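Local structure of phosphoribosylaminoimidazole-succinocarboxamide synthase (Saccharomyces cerevisiae, 1OBD) at residues Glu62-Phe67 and Ser200-Tyr205; Ala214-Glu219 and Glu234-Asp239; Asp71-Leu76 and Thr226-Leu231. The protein catalyses the ATP-driven joining of aspartate to the carboxylate of CAIR, giving SAICAR in the de novo purine pathway. One frame throughout, in Å; residues are numbered along the deposited sequence.

In the fold
Contacts 2 and 3 both use strand 228-245, while contact 1 packs two helices beside it. Contact 2 is buried, its centre about 4 Å from the centre of the chain, inside the hairpin of strands 211-223 and 228-245, where water fills in for direct backbone pairing. Contact 1, partly buried with its centre about 13 Å from that of the chain, joins helices 53-67 and 185-208 through aromatic rings. Contact 3, also partly buried, has its centre about 17 Å from the chain centre and adds edge strand 73-74 through main-chain bonds bordered by charged groups. Contacts 2 and 3 reach ATP at its ribose and adenine respectively. K201 pairs with D71, tying contact 1 to contact 3.

Contact 1: residues Glu62-Phe67 and Ser200-Tyr205; sequences EFWFKF and SKCKDY. With AMP (adenosine monophosphate), chain G.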
# COMPACT_ATOMS: atom_id res chain seq x y z
N GLU A 62 -3.85 -9.87 -0.72
CA GLU A 62 -3.83 -11.28 -1.10
C GLU A 62 -4.29 -11.51 -2.54
O GLU A 62 -3.69 -12.31 -3.25
CB GLU A 62 -4.67 -12.12 -0.17
CG GLU A 62 -4.13 -12.12 1.25
CD GLU A 62 -4.96 -12.99 2.14
OE1 GLU A 62 -4.69 -14.23 2.17
OE2 GLU A 62 -5.88 -12.45 2.77
N PHE A 63 -5.34 -10.81 -2.97
CA PHE A 63 -5.76 -10.88 -4.37
C PHE A 63 -4.64 -10.47 -5.30
O PHE A 63 -4.36 -11.17 -6.27
CB PHE A 63 -7.00 -10.00 -4.60
CG PHE A 63 -7.24 -9.71 -6.04
CD1 PHE A 63 -6.76 -8.57 -6.63
CD2 PHE A 63 -7.91 -10.63 -6.81
CE1 PHE A 63 -6.95 -8.34 -7.99
CE2 PHE A 63 -8.12 -10.41 -8.16
CZ PHE A 63 -7.63 -9.26 -8.73
N TRP A 64 -3.95 -9.39 -5.02
CA TRP A 64 -2.92 -8.93 -5.94
C TRP A 64 -1.73 -9.88 -5.95
O TRP A 64 -1.13 -10.10 -7.00
CB TRP A 64 -2.44 -7.53 -5.59
CG TRP A 64 -3.38 -6.43 -5.85
CD1 TRP A 64 -3.86 -5.55 -4.93
CD2 TRP A 64 -3.91 -6.01 -7.11
NE1 TRP A 64 -4.66 -4.63 -5.53
CE2 TRP A 64 -4.71 -4.88 -6.86
CE3 TRP A 64 -3.80 -6.47 -8.42
CZ2 TRP A 64 -5.38 -4.20 -7.85
CZ3 TRP A 64 -4.49 -5.79 -9.42
CH2 TRP A 64 -5.25 -4.67 -9.13
N PHE A 65 -1.36 -10.41 -4.81
CA PHE A 65 -0.26 -11.40 -4.78
C PHE A 65 -0.59 -12.58 -5.69
O PHE A 65 0.27 -13.06 -6.41
CB PHE A 65 0.03 -11.92 -3.36
CG PHE A 65 0.86 -10.98 -2.51
CD1 PHE A 65 2.09 -10.54 -2.91
CD2 PHE A 65 0.38 -10.57 -1.26
CE1 PHE A 65 2.84 -9.68 -2.10
CE2 PHE A 65 1.13 -9.74 -0.47
CZ PHE A 65 2.35 -9.27 -0.87
N LYS A 66 -1.81 -13.06 -5.63
CA LYS A 66 -2.25 -14.18 -6.49
C LYS A 66 -2.30 -13.72 -7.93
O LYS A 66 -1.85 -14.44 -8.83
CB LYS A 66 -3.60 -14.74 -6.02
CG LYS A 66 -4.13 -15.90 -6.86
CD LYS A 66 -5.33 -16.56 -6.22
CE LYS A 66 -5.77 -17.83 -6.94
NZ LYS A 66 -7.18 -18.16 -6.60
N PHE A 67 -2.83 -12.53 -8.19
CA PHE A 67 -2.93 -12.00 -9.54
C PHE A 67 -1.55 -11.92 -10.20
O PHE A 67 -1.42 -12.10 -11.42
CB PHE A 67 -3.63 -10.64 -9.47
CG PHE A 67 -3.87 -9.97 -10.77
CD1 PHE A 67 -4.94 -10.37 -11.55
CD2 PHE A 67 -3.09 -8.93 -11.21
CE1 PHE A 67 -5.19 -9.74 -12.77
CE2 PHE A 67 -3.32 -8.28 -12.39
CZ PHE A 67 -4.39 -8.69 -13.19
N SER A 200 1.91 -1.67 -14.42
CA SER A 200 1.12 -1.54 -15.65
C SER A 200 0.04 -2.60 -15.72
O SER A 200 -1.09 -2.29 -16.06
CB SER A 200 2.01 -1.59 -16.88
OG SER A 200 2.91 -0.52 -16.88
N LYS A 201 0.37 -3.85 -15.41
CA LYS A 201 -0.59 -4.96 -15.46
C LYS A 201 -1.77 -4.68 -14.52
O LYS A 201 -2.95 -4.85 -14.85
CB LYS A 201 0.09 -6.26 -15.03
CG LYS A 201 -0.81 -7.47 -15.05
CD LYS A 201 -0.04 -8.77 -14.89
CE LYS A 201 -0.98 -9.94 -14.63
NZ LYS A 201 -0.31 -11.25 -14.87
N CYS A 202 -1.46 -4.25 -13.31
CA CYS A 202 -2.50 -4.03 -12.32
C CYS A 202 -3.31 -2.76 -12.57
O CYS A 202 -4.52 -2.75 -12.36
CB CYS A 202 -1.87 -4.03 -10.91
SG CYS A 202 -1.11 -5.60 -10.51
N LYS A 203 -2.63 -1.70 -13.01
CA LYS A 203 -3.33 -0.47 -13.41
C LYS A 203 -4.34 -0.77 -14.53
O LYS A 203 -5.47 -0.34 -14.47
CB LYS A 203 -2.30 0.57 -13.85
CG LYS A 203 -2.89 1.85 -14.33
CD LYS A 203 -3.03 1.90 -15.81
CE LYS A 203 -1.71 2.05 -16.49
NZ LYS A 203 -1.91 2.08 -17.97
N ASP A 204 -3.95 -1.56 -15.52
CA ASP A 204 -4.87 -1.85 -16.63
C ASP A 204 -6.06 -2.64 -16.11
O ASP A 204 -7.20 -2.40 -16.49
CB ASP A 204 -4.14 -2.60 -17.75
CG ASP A 204 -3.21 -1.71 -18.52
OD1 ASP A 204 -2.38 -2.25 -19.29
OD2 ASP A 204 -3.25 -0.46 -18.44
N TYR A 205 -5.81 -3.62 -15.25
CA TYR A 205 -6.90 -4.43 -14.70
C TYR A 205 -7.87 -3.59 -13.89
O TYR A 205 -9.09 -3.66 -14.03
CB TYR A 205 -6.31 -5.58 -13.86
CG TYR A 205 -7.32 -6.36 -13.08
CD1 TYR A 205 -7.97 -7.44 -13.64
CD2 TYR A 205 -7.64 -6.02 -11.79
CE1 TYR A 205 -8.92 -8.17 -12.93
CE2 TYR A 205 -8.59 -6.72 -11.06
CZ TYR A 205 -9.22 -7.80 -11.63
OH TYR A 205 -10.15 -8.49 -10.92
P AMP G . -4.06 -20.60 0.02
O1P AMP G . -4.72 -21.77 -0.74
O2P AMP G . -3.24 -19.81 -0.93
O3P AMP G . -3.17 -21.15 1.15
O5' AMP G . -5.19 -19.67 0.69
C5' AMP G . -6.17 -20.22 1.54
C4' AMP G . -6.55 -19.24 2.65
O4' AMP G . -5.43 -18.99 3.49
C3' AMP G . -7.02 -17.90 2.11
O3' AMP G . -8.28 -17.56 2.63
C2' AMP G . -5.95 -16.90 2.53
O2' AMP G . -6.52 -15.71 3.03
C1' AMP G . -5.15 -17.61 3.62
N9 AMP G . -3.68 -17.44 3.52
C8 AMP G . -2.88 -17.93 2.53
N7 AMP G . -1.59 -17.58 2.78
C5 AMP G . -1.57 -16.87 3.92
C6 AMP G . -0.51 -16.29 4.59
N6 AMP G . 0.73 -16.41 4.12
N1 AMP G . -0.79 -15.63 5.78
C2 AMP G . -2.09 -15.51 6.25
N3 AMP G . -3.15 -16.09 5.57
C4 AMP G . -2.88 -16.76 4.41
O HOH W 1 -2.81 -12.42 -13.75
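F67 and Y205 each carry CG anti to the backbone N (chi1 -178° and 171°), which swings both rings out from their helices and into the space between them. There CE1 of F67 rests over one face of the Y205 ring, 3.7 Å from CD1, with the ring planes 49° apart. W64 differs, with CG anti to its carbonyl carbon, and its indole comes to lie beside C202, whose SG is 3.5 Å from CE3 of W64. The same sulfur stands at the edge of the F67 ring, 3.9 Å from CD2, and so touches two aromatic groups. F63 closes the cluster from the other end: its CZ approaches Y205 OH at 3.4 Å, while that hydroxyl is hydrogen-bonded to L299 O. At the cluster's border the extended chain of K201 crosses F67 obliquely, with CE 3.6 Å from CE2. Its ammonium pairs with D71 and donates to a water (3.0 Å from K201 NZ) that in turn donates to F67 O, polar ties fringing an apolar interior. E62 takes no part in the helix packing; its OE1 accepts a 2.5 Å hydrogen bond from O2' of AMP. The aromatic cluster, with C202 as a sulfur-aromatic contact, packs helix 53-67 against helix 185-208. Strand 228-245 packs on it through V235 against W64 and L236 against C202, and helix 282-300 adds L299 against W64 and T300 against F63.

Contact 2: residues Ala214-Glu219 and Glu234-Asp239; sequences ADTKFE and EVLTPD. With MG (magnesium ion), chain F; ATP (adenosine-5'-triphosphate), chain B.
T216 and L236 bring their CA atoms to 6.3 Å, and between the two backbones here water takes the place of direct hydrogen bonds, with L236 in a left-handed conformation (phi 55°, psi 44°). One water is gripped by T216 OG1 at 2.7 Å, by K217 O and by L236 N, which donates to it over 2.9 Å; a second accepts from E219 N and lies beside E234 O. T216 OG1 is also hydrogen-bonded to S241. Beside these waters L236 spreads its two methyls: CD2 lies 3.5 Å from T216 OG1, and CD1 meets the edge of the F218 ring 4.2 Å from CE1. CG2 of T216 lies over one face of that ring, toward its rim. Two acidic side chains bind ligands. E234 OE2 coordinates magnesium at 2.2 Å, with S61 OG as a second ligand, and T237 OG1 donates to E234 OE1 from above the carboxylate plane, which would help to fix the rotation of the carboxylate. E219 OE2 accepts from O2' of ATP at 2.6 Å. The hairpin packs F218 on A195 and L198, and T216 on Y199, all of helix 185-208, while V235 rests on F65 and T237 on S61 of helix 53-67.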
# COMPACT_ATOMS: atom_id res chain seq x y z
N ALA A 214 -3.35 5.73 -9.79
CA ALA A 214 -2.51 6.76 -10.40
C ALA A 214 -1.03 6.49 -10.20
O ALA A 214 -0.22 6.85 -11.06
CB ALA A 214 -2.89 8.11 -9.87
N ASP A 215 -0.70 5.87 -9.08
CA ASP A 215 0.65 5.57 -8.72
C ASP A 215 0.59 4.55 -7.60
O ASP A 215 -0.45 4.36 -6.99
CB ASP A 215 1.46 6.81 -8.35
CG ASP A 215 0.83 7.62 -7.29
OD1 ASP A 215 0.52 8.81 -7.56
OD2 ASP A 215 0.63 7.13 -6.18
N THR A 216 1.71 3.90 -7.35
CA THR A 216 1.80 2.95 -6.28
C THR A 216 3.23 2.89 -5.75
O THR A 216 4.18 3.18 -6.48
CB THR A 216 1.32 1.58 -6.73
OG1 THR A 216 0.99 0.79 -5.59
CG2 THR A 216 2.37 0.77 -7.49
N LYS A 217 3.37 2.48 -4.50
CA LYS A 217 4.64 2.28 -3.83
C LYS A 217 4.81 0.82 -3.53
O LYS A 217 4.07 0.25 -2.73
CB LYS A 217 4.70 3.10 -2.55
CG LYS A 217 6.02 3.04 -1.87
CD LYS A 217 6.09 4.03 -0.67
CE LYS A 217 5.03 3.77 0.39
NZ LYS A 217 5.33 2.49 1.10
N PHE A 218 5.82 0.24 -4.14
CA PHE A 218 6.23 -1.12 -3.85
C PHE A 218 7.48 -1.14 -2.99
O PHE A 218 8.31 -0.22 -3.05
CB PHE A 218 6.62 -1.87 -5.13
CG PHE A 218 5.50 -2.10 -6.14
CD1 PHE A 218 4.39 -2.86 -5.84
CD2 PHE A 218 5.60 -1.61 -7.43
CE1 PHE A 218 3.40 -3.07 -6.82
CE2 PHE A 218 4.62 -1.85 -8.39
CZ PHE A 218 3.54 -2.57 -8.09
N GLU A 219 7.64 -2.22 -2.23
CA GLU A 219 8.93 -2.54 -1.67
C GLU A 219 9.27 -3.97 -2.09
O GLU A 219 8.40 -4.84 -2.24
CB GLU A 219 8.95 -2.41 -0.16
CG GLU A 219 8.86 -0.97 0.35
CD GLU A 219 8.94 -0.87 1.86
OE1 GLU A 219 8.71 0.23 2.39
OE2 GLU A 219 9.19 -1.92 2.51
N GLU A 234 3.26 -3.90 1.42
CA GLU A 234 1.86 -3.68 1.07
C GLU A 234 1.78 -3.65 -0.46
O GLU A 234 2.63 -3.02 -1.07
CB GLU A 234 1.34 -2.32 1.67
CG GLU A 234 0.56 -2.36 2.98
CD GLU A 234 -0.95 -2.46 2.79
OE1 GLU A 234 -1.70 -1.44 2.60
OE2 GLU A 234 -1.39 -3.62 2.83
N VAL A 235 0.80 -4.32 -1.09
CA VAL A 235 0.67 -4.28 -2.56
C VAL A 235 -0.68 -3.73 -3.05
O VAL A 235 -1.73 -4.32 -2.81
CB VAL A 235 0.90 -5.71 -3.11
CG1 VAL A 235 0.77 -5.76 -4.60
CG2 VAL A 235 2.25 -6.23 -2.60
N LEU A 236 -0.59 -2.59 -3.73
CA LEU A 236 -1.69 -2.02 -4.50
C LEU A 236 -2.98 -1.83 -3.68
O LEU A 236 -4.09 -2.11 -4.13
CB LEU A 236 -1.91 -2.81 -5.78
CG LEU A 236 -0.77 -2.58 -6.77
CD1 LEU A 236 -0.63 -3.73 -7.71
CD2 LEU A 236 -1.01 -1.30 -7.59
N THR A 237 -2.82 -1.31 -2.48
CA THR A 237 -4.00 -0.91 -1.70
C THR A 237 -4.14 0.59 -1.74
O THR A 237 -3.24 1.31 -2.16
CB THR A 237 -3.88 -1.33 -0.25
OG1 THR A 237 -2.92 -0.48 0.38
CG2 THR A 237 -3.38 -2.78 -0.09
N PRO A 238 -5.30 1.09 -1.33
CA PRO A 238 -5.46 2.54 -1.27
C PRO A 238 -4.55 3.25 -0.26
O PRO A 238 -4.43 4.45 -0.33
CB PRO A 238 -6.93 2.72 -0.94
CG PRO A 238 -7.55 1.47 -1.05
CD PRO A 238 -6.53 0.37 -1.01
N ASP A 239 -3.92 2.54 0.65
CA ASP A 239 -2.92 3.11 1.50
C ASP A 239 -1.54 3.18 0.87
O ASP A 239 -0.77 4.03 1.22
CB ASP A 239 -2.79 2.33 2.82
CG ASP A 239 -3.90 2.64 3.82
OD1 ASP A 239 -4.01 1.86 4.79
OD2 ASP A 239 -4.64 3.62 3.69
MG MG F . -0.61 -4.87 1.21
PG ATP B . 4.02 3.01 7.22
O1G ATP B . 2.66 2.89 7.82
O2G ATP B . 4.20 2.07 6.01
O3G ATP B . 4.24 4.47 6.81
PB ATP B . 6.01 1.39 8.39
O1B ATP B . 6.88 1.49 9.58
O2B ATP B . 6.74 1.15 7.08
O3B ATP B . 5.11 2.69 8.37
PA ATP B . 4.61 -1.05 7.82
O1A ATP B . 3.24 -1.47 8.17
O2A ATP B . 4.77 -0.74 6.34
O3A ATP B . 4.94 0.24 8.67
O5' ATP B . 5.65 -2.13 8.34
C5' ATP B . 6.29 -2.98 7.43
C4' ATP B . 7.76 -3.06 7.78
O4' ATP B . 8.27 -4.29 7.35
C3' ATP B . 8.52 -2.01 7.02
O3' ATP B . 9.67 -1.69 7.81
C2' ATP B . 8.86 -2.73 5.71
O2' ATP B . 9.93 -2.25 4.96
C1' ATP B . 9.18 -4.10 6.26
N9 ATP B . 8.93 -5.31 5.46
C8 ATP B . 7.94 -5.41 4.52
N7 ATP B . 7.96 -6.65 4.07
C5 ATP B . 8.96 -7.38 4.65
C6 ATP B . 9.46 -8.68 4.57
N6 ATP B . 8.89 -9.70 3.94
N1 ATP B . 10.54 -9.03 5.35
C2 ATP B . 11.10 -8.15 6.22
N3 ATP B . 10.63 -6.87 6.32
C4 ATP B . 9.58 -6.50 5.55
O HOH W 2 1.73 -0.89 -3.65
O HOH W 3 5.17 -3.80 -2.23

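Contact 3: residues Asp71-Leu76 and Thr226-Leu231; sequences DVRNHL and TNEIIL. With ATP (adenosine-5'-triphosphate), chain B; SO4 (sulfate ion), chain D.
R73 O is approached by two groups of the neighbouring strand: L231 N donates to it over 2.9 Å, and CA of I230 offers a C-H contact at 3.5 Å. The second bond of this parallel N74-L231 bridge, H75 N to L231 O, is weak at 3.1 Å. Toward V72, a water accepts from R73 N and donates to I229 O at 2.7 Å. V72 crosses L231 at about a right angle, its CG1 lying 3.9 Å from CD2. At the border of the contact, T226 OG1 donates to the anti lone pair of E228 OE2 over 2.7 Å. The guanidinium of R73 points to this carboxylate and to D223; R73 was modelled in two conformers and its approach to E228 is implausibly short, so the details of that salt bridge are doubtful. An Asx turn, with L76 N donating to N74 OD1 at 2.9 Å, bends the chain just past the strand. H75 lies within this turn, and with CG between its N and carbonyl carbon (chi1 65°) it presents ND1 to ATP, whose N6 donates to it over 2.8 Å at a nearly straight 166°, close to the imidazole plane. F33 meets the H75 ring edge-to-face. Using ND1 as an acceptor for the exocyclic amine is consistent with recognition of adenine by a residue that the edge strand and its turn hold in place.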
# COMPACT_ATOMS: atom_id res chain seq x y z
N ASP A 71 4.20 -13.53 -12.19
CA ASP A 71 5.05 -12.42 -12.51
C ASP A 71 6.18 -12.13 -11.52
O ASP A 71 7.19 -11.58 -11.88
CB ASP A 71 4.21 -11.17 -12.62
CG ASP A 71 3.06 -11.33 -13.58
OD1 ASP A 71 3.36 -11.52 -14.77
OD2 ASP A 71 1.87 -11.29 -13.22
N VAL A 72 5.97 -12.48 -10.25
CA VAL A 72 6.96 -12.16 -9.22
C VAL A 72 6.73 -13.10 -8.05
O VAL A 72 5.58 -13.41 -7.70
CB VAL A 72 6.87 -10.67 -8.81
CG1 VAL A 72 5.55 -10.36 -8.11
CG2 VAL A 72 8.09 -10.29 -8.03
N ARG A 73 7.82 -13.53 -7.45
CA ARG A 73 7.77 -14.23 -6.17
C ARG A 73 7.39 -13.24 -5.10
O ARG A 73 7.74 -12.09 -5.18
CB ARG A 73 9.13 -14.79 -5.79
CG ARG A 73 9.53 -16.04 -6.50
CD ARG A 73 10.81 -16.57 -5.93
NE ARG A 73 10.73 -16.86 -4.50
CZ ARG A 73 11.76 -17.00 -3.67
NH1 ARG A 73 13.01 -16.87 -4.10
NH2 ARG A 73 11.55 -17.26 -2.38
N ASN A 74 6.71 -13.72 -4.08
CA ASN A 74 6.29 -12.85 -2.98
C ASN A 74 6.68 -13.44 -1.62
O ASN A 74 7.10 -14.57 -1.51
CB ASN A 74 4.79 -12.53 -3.02
CG ASN A 74 3.95 -13.74 -2.83
OD1 ASN A 74 4.02 -14.40 -1.78
ND2 ASN A 74 3.14 -14.07 -3.81
N HIS A 75 6.53 -12.64 -0.58
CA HIS A 75 6.97 -13.02 0.77
C HIS A 75 6.00 -13.90 1.53
O HIS A 75 6.30 -14.28 2.67
CB HIS A 75 7.33 -11.78 1.63
CG HIS A 75 6.18 -10.84 1.93
ND1 HIS A 75 6.32 -9.74 2.77
CD2 HIS A 75 4.89 -10.82 1.51
CE1 HIS A 75 5.16 -9.11 2.86
NE2 HIS A 75 4.27 -9.73 2.11
N LEU A 76 4.83 -14.23 0.97
CA LEU A 76 3.88 -15.01 1.77
C LEU A 76 4.41 -16.39 2.08
O LEU A 76 4.95 -17.08 1.22
CB LEU A 76 2.56 -15.18 1.05
CG LEU A 76 1.83 -13.88 0.71
CD1 LEU A 76 0.59 -14.14 -0.18
CD2 LEU A 76 1.46 -13.08 1.94
N THR A 226 19.04 -17.36 -4.65
CA THR A 226 18.48 -17.59 -5.96
C THR A 226 18.57 -16.36 -6.84
O THR A 226 18.18 -16.41 -8.00
CB THR A 226 17.00 -18.00 -5.88
OG1 THR A 226 16.24 -16.92 -5.31
CG2 THR A 226 16.78 -19.19 -4.95
N ASN A 227 19.06 -15.25 -6.29
CA ASN A 227 19.10 -13.98 -7.02
C ASN A 227 17.74 -13.58 -7.58
O ASN A 227 17.62 -13.11 -8.71
CB ASN A 227 20.16 -14.03 -8.16
CG ASN A 227 20.48 -12.65 -8.72
OD1 ASN A 227 20.83 -12.51 -9.92
ND2 ASN A 227 20.38 -11.65 -7.91
N GLU A 228 16.71 -13.74 -6.78
CA GLU A 228 15.37 -13.38 -7.18
C GLU A 228 14.87 -12.21 -6.37
O GLU A 228 15.04 -12.14 -5.17
CB GLU A 228 14.39 -14.51 -6.94
CG GLU A 228 14.51 -15.73 -7.84
CD GLU A 228 13.54 -16.80 -7.41
OE1 GLU A 228 12.54 -17.07 -8.12
OE2 GLU A 228 13.75 -17.37 -6.32
N ILE A 229 14.28 -11.27 -7.06
CA ILE A 229 13.58 -10.18 -6.43
C ILE A 229 12.23 -10.67 -5.92
O ILE A 229 11.52 -11.44 -6.57
CB ILE A 229 13.49 -8.97 -7.36
CG1 ILE A 229 14.89 -8.42 -7.65
CG2 ILE A 229 12.67 -7.88 -6.72
CD1 ILE A 229 14.96 -7.64 -8.95
N ILE A 230 11.89 -10.24 -4.72
CA ILE A 230 10.68 -10.66 -4.02
C ILE A 230 9.80 -9.47 -3.73
O ILE A 230 10.25 -8.46 -3.20
CB ILE A 230 11.04 -11.29 -2.66
CG1 ILE A 230 12.24 -12.24 -2.75
CG2 ILE A 230 9.83 -11.93 -2.01
CD1 ILE A 230 12.01 -13.47 -3.52
N LEU A 231 8.53 -9.58 -4.06
CA LEU A 231 7.57 -8.56 -3.74
C LEU A 231 7.20 -8.75 -2.29
O LEU A 231 6.77 -9.83 -1.85
CB LEU A 231 6.35 -8.68 -4.65
CG LEU A 231 5.25 -7.62 -4.51
CD1 LEU A 231 5.79 -6.26 -4.78
CD2 LEU A 231 4.09 -8.01 -5.35
PG ATP B . 4.02 3.01 7.22
O1G ATP B . 2.66 2.89 7.82
O2G ATP B . 4.20 2.07 6.01
O3G ATP B . 4.24 4.47 6.81
PB ATP B . 6.01 1.39 8.39
O1B ATP B . 6.88 1.49 9.58
O2B ATP B . 6.74 1.15 7.08
O3B ATP B . 5.11 2.69 8.37
PA ATP B . 4.61 -1.05 7.82
O1A ATP B . 3.24 -1.47 8.17
O2A ATP B . 4.77 -0.74 6.34
O3A ATP B . 4.94 0.24 8.67
O5' ATP B . 5.65 -2.13 8.34
C5' ATP B . 6.29 -2.98 7.43
C4' ATP B . 7.76 -3.06 7.78
O4' ATP B . 8.27 -4.29 7.35
C3' ATP B . 8.52 -2.01 7.02
O3' ATP B . 9.67 -1.69 7.81
C2' ATP B . 8.86 -2.73 5.71
O2' ATP B . 9.93 -2.25 4.96
C1' ATP B . 9.18 -4.10 6.26
N9 ATP B . 8.93 -5.31 5.46
C8 ATP B . 7.94 -5.41 4.52
N7 ATP B . 7.96 -6.65 4.07
C5 ATP B . 8.96 -7.38 4.65
C6 ATP B . 9.46 -8.68 4.57
N6 ATP B . 8.89 -9.70 3.94
N1 ATP B . 10.54 -9.03 5.35
C2 ATP B . 11.10 -8.15 6.22
N3 ATP B . 10.63 -6.87 6.32
C4 ATP B . 9.58 -6.50 5.55
S SO4 D . 8.44 -19.06 -1.23
O1 SO4 D . 9.20 -18.46 -0.12
O2 SO4 D . 8.25 -18.00 -2.24
O3 SO4 D . 9.12 -20.22 -1.87
O4 SO4 D . 7.10 -19.45 -0.76
O HOH W 4 10.39 -12.80 -8.57